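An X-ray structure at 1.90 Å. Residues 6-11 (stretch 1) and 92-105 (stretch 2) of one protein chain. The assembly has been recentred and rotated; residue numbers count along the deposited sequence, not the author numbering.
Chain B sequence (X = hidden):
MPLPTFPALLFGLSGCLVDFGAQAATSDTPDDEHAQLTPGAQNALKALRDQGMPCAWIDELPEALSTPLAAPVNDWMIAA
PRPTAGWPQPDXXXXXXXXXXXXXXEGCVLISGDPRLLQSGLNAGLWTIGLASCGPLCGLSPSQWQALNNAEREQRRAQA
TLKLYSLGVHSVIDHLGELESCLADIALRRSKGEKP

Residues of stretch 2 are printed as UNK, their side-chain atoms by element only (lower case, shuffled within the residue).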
ATOM      1  N   PHE B   6      -1.942  16.337  -1.585  1.00 14.17           N
ATOM      2  CA  PHE B   6      -2.544  15.016  -1.389  1.00 13.03           C
ATOM      3  C   PHE B   6      -2.998  14.428  -2.722  1.00 12.64           C
ATOM      4  O   PHE B   6      -3.778  15.056  -3.451  1.00 13.90           O
ATOM      5  CB  PHE B   6      -3.727  15.107  -0.397  1.00 12.75           C
ATOM      6  CG  PHE B   6      -3.339  15.660   0.935  1.00 11.80           C
ATOM      7  CD1 PHE B   6      -2.762  14.835   1.896  1.00 10.84           C
ATOM      8  CD2 PHE B   6      -3.532  17.013   1.235  1.00 11.72           C
ATOM      9  CE1 PHE B   6      -2.385  15.332   3.149  1.00 10.27           C
ATOM     10  CE2 PHE B   6      -3.135  17.525   2.470  1.00 10.17           C
ATOM     11  CZ  PHE B   6      -2.554  16.676   3.422  1.00 11.80           C
ATOM     12  N   PRO B   7      -2.502  13.229  -3.066  1.00 12.42           N
ATOM     13  CA  PRO B   7      -2.905  12.633  -4.346  1.00 11.23           C
ATOM     14  C   PRO B   7      -4.320  12.034  -4.381  1.00 10.81           C
ATOM     15  O   PRO B   7      -4.929  12.003  -5.448  1.00 10.24           O
ATOM     16  CB  PRO B   7      -1.856  11.552  -4.591  1.00 11.95           C
ATOM     17  CG  PRO B   7      -1.255  11.250  -3.272  1.00 12.53           C
ATOM     18  CD  PRO B   7      -1.513  12.405  -2.343  1.00 11.85           C
ATOM     19  N   ALA B   8      -4.840  11.589  -3.239  1.00  9.04           N
ATOM     20  CA  ALA B   8      -6.148  10.940  -3.204  1.00  8.86           C
ATOM     21  C   ALA B   8      -6.662  10.963  -1.767  1.00  7.73           C
ATOM     22  O   ALA B   8      -5.866  10.936  -0.827  1.00  8.31           O
ATOM     23  CB  ALA B   8      -6.052   9.500  -3.699  1.00  8.32           C
ATOM     24  N   LEU B   9      -7.982  10.997  -1.628  1.00  6.96           N
ATOM     25  CA  LEU B   9      -8.638  10.874  -0.342  1.00  7.48           C
ATOM     26  C   LEU B   9      -9.645   9.734  -0.373  1.00  6.99           C
ATOM     27  O   LEU B   9     -10.445   9.599  -1.320  1.00  7.68           O
ATOM     28  CB  LEU B   9      -9.328  12.186   0.069  1.00  7.19           C
ATOM     29  CG  LEU B   9      -8.498  13.476   0.166  1.00  8.31           C
ATOM     30  CD1 LEU B   9      -9.410  14.665   0.480  1.00  9.67           C
ATOM     31  CD2 LEU B   9      -7.420  13.360   1.245  1.00  8.26           C
ATOM     32  N   LEU B  10      -9.593   8.903   0.664  1.00  6.15           N
ATOM     33  CA  LEU B  10     -10.555   7.810   0.859  1.00  5.24           C
ATOM     34  C   LEU B  10     -11.463   8.160   2.008  1.00  5.37           C
ATOM     35  O   LEU B  10     -10.979   8.661   3.024  1.00  5.49           O
ATOM     36  CB  LEU B  10      -9.815   6.518   1.189  1.00  4.01           C
ATOM     37  CG  LEU B  10      -8.740   6.119   0.169  1.00  5.64           C
ATOM     38  CD1 LEU B  10      -8.110   4.787   0.613  1.00  5.89           C
ATOM     39  CD2 LEU B  10      -9.314   6.022  -1.265  1.00  3.14           C
ATOM     40  N   PHE B  11     -12.768   7.886   1.868  1.00  6.03           N
ATOM     41  CA  PHE B  11     -13.738   8.172   2.937  1.00  6.01           C
ATOM     42  C   PHE B  11     -14.553   6.939   3.259  1.00  6.28           C
ATOM     43  O   PHE B  11     -15.024   6.252   2.361  1.00  6.45           O
ATOM     44  CB  PHE B  11     -14.760   9.227   2.479  1.00  6.10           C
ATOM     45  CG  PHE B  11     -14.197  10.593   2.281  1.00  6.14           C
ATOM     46  CD1 PHE B  11     -13.680  10.974   1.041  1.00  7.65           C
ATOM     47  CD2 PHE B  11     -14.237  11.527   3.308  1.00  8.24           C
ATOM     48  CE1 PHE B  11     -13.178  12.279   0.849  1.00  9.24           C
ATOM     49  CE2 PHE B  11     -13.754  12.833   3.121  1.00  7.57           C
ATOM     50  CZ  PHE B  11     -13.232  13.198   1.883  1.00  7.50           C
ATOM     51  N   UNK B  92      -9.106  -3.299   1.399  1.00  8.82           N
ATOM     52  CA  UNK B  92     -10.130  -2.318   1.077  1.00  8.53           C
ATOM     53  C   UNK B  92      -9.513  -0.966   0.657  1.00  8.52           C
ATOM     54  O   UNK B  92      -9.992  -0.316  -0.270  1.00  8.34           O
ATOM     55  c   UNK B  92     -11.059  -2.133   2.241  1.00  8.19           C
ATOM     56  N   UNK B  93      -8.453  -0.548   1.344  1.00  8.57           N
ATOM     57  CA  UNK B  93      -7.815   0.744   1.047  1.00  8.00           C
ATOM     58  C   UNK B  93      -6.940   0.695  -0.208  1.00  8.99           C
ATOM     59  O   UNK B  93      -6.999   1.597  -1.062  1.00  8.16           O
ATOM     60  c   UNK B  93      -7.006   1.210   2.248  1.00  7.80           C
ATOM     61  s   UNK B  93      -8.082   1.637   3.661  1.00  7.88           S
ATOM     62  N   UNK B  94      -6.146  -0.365  -0.336  1.00  8.17           N
ATOM     63  CA  UNK B  94      -5.356  -0.521  -1.551  1.00  9.62           C
ATOM     64  C   UNK B  94      -6.226  -0.629  -2.781  1.00 10.63           C
ATOM     65  O   UNK B  94      -5.937  -0.010  -3.816  1.00 11.09           O
ATOM     66  c   UNK B  94      -0.675  -2.722   1.732  1.00  8.75           C
ATOM     67  c   UNK B  94      -1.595  -1.973   0.966  1.00  9.69           C
ATOM     68  n   UNK B  94      -1.724  -0.615   0.824  1.00  9.15           N
ATOM     69  c   UNK B  94      -2.578  -2.585   0.154  1.00  7.98           C
ATOM     70  c   UNK B  94      -2.768  -0.358  -0.058  1.00 10.35           C
ATOM     71  c   UNK B  94      -3.325  -1.544  -0.476  1.00  8.59           C
ATOM     72  c   UNK B  94      -4.450  -1.736  -1.445  1.00  8.67           C
ATOM     73  c   UNK B  94      -1.742  -4.726   0.894  1.00  9.32           C
ATOM     74  c   UNK B  94      -0.785  -4.092   1.698  1.00  8.52           C
ATOM     75  c   UNK B  94      -2.661  -3.980   0.133  1.00  8.83           C
ATOM     76  N   UNK B  95      -7.315  -1.390  -2.675  1.00 11.02           N
ATOM     77  CA  UNK B  95      -8.208  -1.516  -3.815  1.00 14.30           C
ATOM     78  C   UNK B  95      -8.875  -0.212  -4.222  1.00 10.48           C
ATOM     79  O   UNK B  95      -9.045   0.045  -5.402  1.00 10.23           O
ATOM     80  c   UNK B  95      -8.571  -3.944  -3.980  1.00 17.09           C
ATOM     81 se   UNK B  95      -9.701  -5.412  -3.446  1.00 29.46          SE
ATOM     82  c   UNK B  95      -9.203  -2.644  -3.612  1.00 12.40           C
ATOM     83  c   UNK B  95     -11.200  -5.029  -4.583  1.00 22.21           C
ATOM     84  N   UNK B  96      -9.207   0.623  -3.241  1.00  8.64           N
ATOM     85  CA  UNK B  96      -9.745   1.943  -3.492  1.00  6.63           C
ATOM     86  C   UNK B  96      -8.722   2.821  -4.193  1.00  6.52           C
ATOM     87  O   UNK B  96      -9.059   3.536  -5.146  1.00  5.84           O
ATOM     88  c   UNK B  96     -10.156   2.587  -2.184  1.00  6.36           C
ATOM     89  N   UNK B  97      -7.477   2.806  -3.712  1.00  5.37           N
ATOM     90  CA  UNK B  97      -6.417   3.588  -4.386  1.00  6.49           C
ATOM     91  C   UNK B  97      -6.222   3.149  -5.849  1.00  7.51           C
ATOM     92  O   UNK B  97      -6.080   3.978  -6.757  1.00  7.23           O
ATOM     93  c   UNK B  97      -5.102   3.540  -3.581  1.00  5.55           C
ATOM     94  c   UNK B  97      -5.133   4.105  -2.152  1.00  4.58           C
ATOM     95  c   UNK B  97      -5.506   5.617  -2.171  1.00  7.24           C
ATOM     96  c   UNK B  97      -3.772   3.860  -1.478  1.00  5.12           C
ATOM     97  N   UNK B  98      -6.215   1.841  -6.084  1.00  8.43           N
ATOM     98  CA  UNK B  98      -6.124   1.313  -7.449  1.00 11.35           C
ATOM     99  C   UNK B  98      -7.267   1.746  -8.353  1.00 10.86           C
ATOM    100  O   UNK B  98      -7.049   2.072  -9.530  1.00 11.11           O
ATOM    101  c   UNK B  98      -5.059  -2.941  -5.170  1.00 13.60           C
ATOM    102 se   UNK B  98      -4.433  -2.552  -6.886  1.00 19.56          SE
ATOM    103  c   UNK B  98      -4.620  -0.613  -6.876  1.00 10.96           C
ATOM    104  c   UNK B  98      -5.985  -0.206  -7.424  1.00 10.24           C
ATOM    105  N   UNK B  99      -8.473   1.785  -7.792  1.00 11.10           N
ATOM    106  CA  UNK B  99      -9.665   2.265  -8.497  1.00 10.89           C
ATOM    107  C   UNK B  99      -9.527   3.726  -8.905  1.00 10.60           C
ATOM    108  O   UNK B  99     -10.138   4.150  -9.881  1.00 10.20           O
ATOM    109  c   UNK B  99     -10.924   2.058  -7.636  1.00 10.62           C
ATOM    110  N   UNK B 100      -8.727   4.494  -8.157  1.00  9.51           N
ATOM    111  CA  UNK B 100      -8.429   5.891  -8.478  1.00  9.72           C
ATOM    112  C   UNK B 100      -7.160   6.057  -9.300  1.00 10.01           C
ATOM    113  O   UNK B 100      -6.727   7.184  -9.554  1.00  9.78           O
ATOM    114  c   UNK B 100     -10.641   7.657  -7.081  1.00  9.61           C
ATOM    115  c   UNK B 100      -9.551   6.877  -6.318  1.00  8.77           C
ATOM    116  c   UNK B 100      -8.292   6.713  -7.184  1.00 10.08           C
ATOM    117  c   UNK B 100      -9.201   7.562  -5.001  1.00  9.58           C
ATOM    118  N   UNK B 101      -6.553   4.945  -9.712  1.00 10.24           N
ATOM    119  CA  UNK B 101      -5.333   4.963 -10.535  1.00 10.66           C
ATOM    120  C   UNK B 101      -4.206   5.739  -9.854  1.00 10.53           C
ATOM    121  O   UNK B 101      -3.411   6.387 -10.512  1.00 10.51           O
ATOM    122  o   UNK B 101      -6.515   3.638 -12.998  1.00 18.15           O
ATOM    123  n   UNK B 101      -7.809   5.468 -12.960  1.00 15.13           N
ATOM    124  c   UNK B 101      -5.617   5.571 -11.921  1.00 11.40           C
ATOM    125  c   UNK B 101      -6.690   4.809 -12.681  1.00 14.02           C
ATOM    126  N   UNK B 102      -4.156   5.670  -8.528  1.00  9.80           N
ATOM    127  CA  UNK B 102      -3.153   6.374  -7.740  1.00  9.94           C
ATOM    128  C   UNK B 102      -1.753   5.890  -8.125  1.00 10.33           C
ATOM    129  O   UNK B 102      -1.528   4.692  -8.289  1.00  9.53           O
ATOM    130  c   UNK B 102      -2.251   6.368  -5.350  1.00 12.20           C
ATOM    131  c   UNK B 102      -3.462   6.186  -6.223  1.00 10.03           C
ATOM    132  c   UNK B 102      -4.600   7.149  -5.796  1.00  9.86           C
ATOM    133  N   UNK B 103      -0.823   6.821  -8.277  1.00 10.39           N
ATOM    134  CA  UNK B 103       0.526   6.428  -8.690  1.00 12.28           C
ATOM    135  C   UNK B 103       1.484   6.185  -7.512  1.00 11.96           C
ATOM    136  O   UNK B 103       2.503   5.504  -7.672  1.00 12.73           O
ATOM    137  o   UNK B 103       1.386   8.679  -9.043  1.00 17.11           O
ATOM    138  c   UNK B 103       1.098   7.439  -9.690  1.00 12.11           C
ATOM    139  N   UNK B 104       1.185   6.769  -6.347  1.00 11.45           N
ATOM    140  CA  UNK B 104       2.010   6.585  -5.144  1.00 12.00           C
ATOM    141  C   UNK B 104       1.150   6.560  -3.879  1.00 11.18           C
ATOM    142  O   UNK B 104       0.226   7.374  -3.736  1.00  9.30           O
ATOM    143  n   UNK B 104       4.784   8.189  -8.205  1.00 26.41           N
ATOM    144  c   UNK B 104       3.021   7.730  -4.962  1.00 13.09           C
ATOM    145  c   UNK B 104       3.968   8.467  -7.185  1.00 23.89           C
ATOM    146  o   UNK B 104       3.059   9.291  -7.269  1.00 29.28           O
ATOM    147  c   UNK B 104       4.217   7.721  -5.881  1.00 17.98           C
ATOM    148  N   UNK B 105       1.492   5.662  -2.948  1.00  9.84           N
ATOM    149  CA  UNK B 105       0.896   5.683  -1.610  1.00  9.48           C
ATOM    150  C   UNK B 105       1.143   7.006  -0.882  1.00 10.10           C
ATOM    151  O   UNK B 105       0.285   7.488  -0.108  1.00  9.80           O
ATOM    152  c   UNK B 105      -0.513   4.014   0.644  1.00  9.74           C
ATOM    153  c   UNK B 105       0.980   4.360   0.662  1.00  8.59           C
ATOM    154  c   UNK B 105       1.505   4.546  -0.762  1.00  9.20           C
ATOM    155  c   UNK B 105       1.743   3.284   1.385  1.00  7.72           C
TER

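Position 92 carries a single carbon and makes no contact with stretch 1: Ala92, a small residue, itself buried, in the helix. Position 93 has one carbon followed by a sulfur, lying against Leu10, hence Cys93. Its CB is 4.1 Å from CD1 of Leu10, and its backbone O is 3.8 Å from the same CD1; the leucine thus lies against both the side chain and the backbone of the helix here.

At 94, one carbon leads to fused five- and six-membered rings holding eight carbons and a nitrogen: Trp94. Its CA-to-CB bond points away from stretch 1, and its NE1 is hydrogen-bonded elsewhere in the structure, which satisfies the one polar atom of a buried ring system. Position 95 is an unbranched chain of two carbons, selenium and a terminal carbon, out of reach of stretch 1: the selenomethionine form of Met95.

Position 96 again has one carbon; this CB, directed toward stretch 1, lies 3.7 Å from Leu10 CD2. This is Ala96, a small residue where the backbones come close: its CA is 7.3 Å from the CA of Leu10. At 97, four carbons, forked at the second, reach Ala8 and Leu10: Leu97. Its CA-to-CB bond points sideways, but its end comes nearer, bringing CD2 to 3.9 Å from Leu10 CD1 and 4.2 Å from Ala8 CB.

Position 98 repeats the unbranched selenium chain, Met98, and 99 has one carbon, Ala99; both are partly exposed, make no contact with stretch 1, and suit a helix well. At 100, four carbons forked at the second touch Ala8 and Leu10: Leu100, its CD1 3.9 Å from Ala8 CB and 4.0 Å from Leu10 CD2.

At 101, two carbons end in one oxygen and one nitrogen: Asn101. Asparagine tolerates the positive phi of this Schellman motif comparatively well, and its exposed amide suits solvent. At 102, one carbon bears two more and the group packs on Ala8: Val102, whose CG2 is 3.5 Å from Ala8 CB.

Position 103, a carbon and an oxygen, is Ser103, whose short hydroxyl can bond to a neighbour. Position 104 has three carbons, the last carrying oxygen and nitrogen, and its backbone O lies 4.2 Å from Pro7 CG: Gln104, whose OE1 accepts a 2.5 Å hydrogen bond from Ser103 OG. The four forked carbons at 105 belong to Leu105, directed away from stretch 1, an apolar side chain in a buried site.

The contact is apolar, with no hydrogen bonds between the stretches. Leu97 and Leu100 bridge Ala8, just before the strand, and Leu10, within it, in one cluster; Val102 adds to Ala8, Cys93 and Ala96 to Leu10.

Stretch 2 92-105: ACWMALMALNVSQL
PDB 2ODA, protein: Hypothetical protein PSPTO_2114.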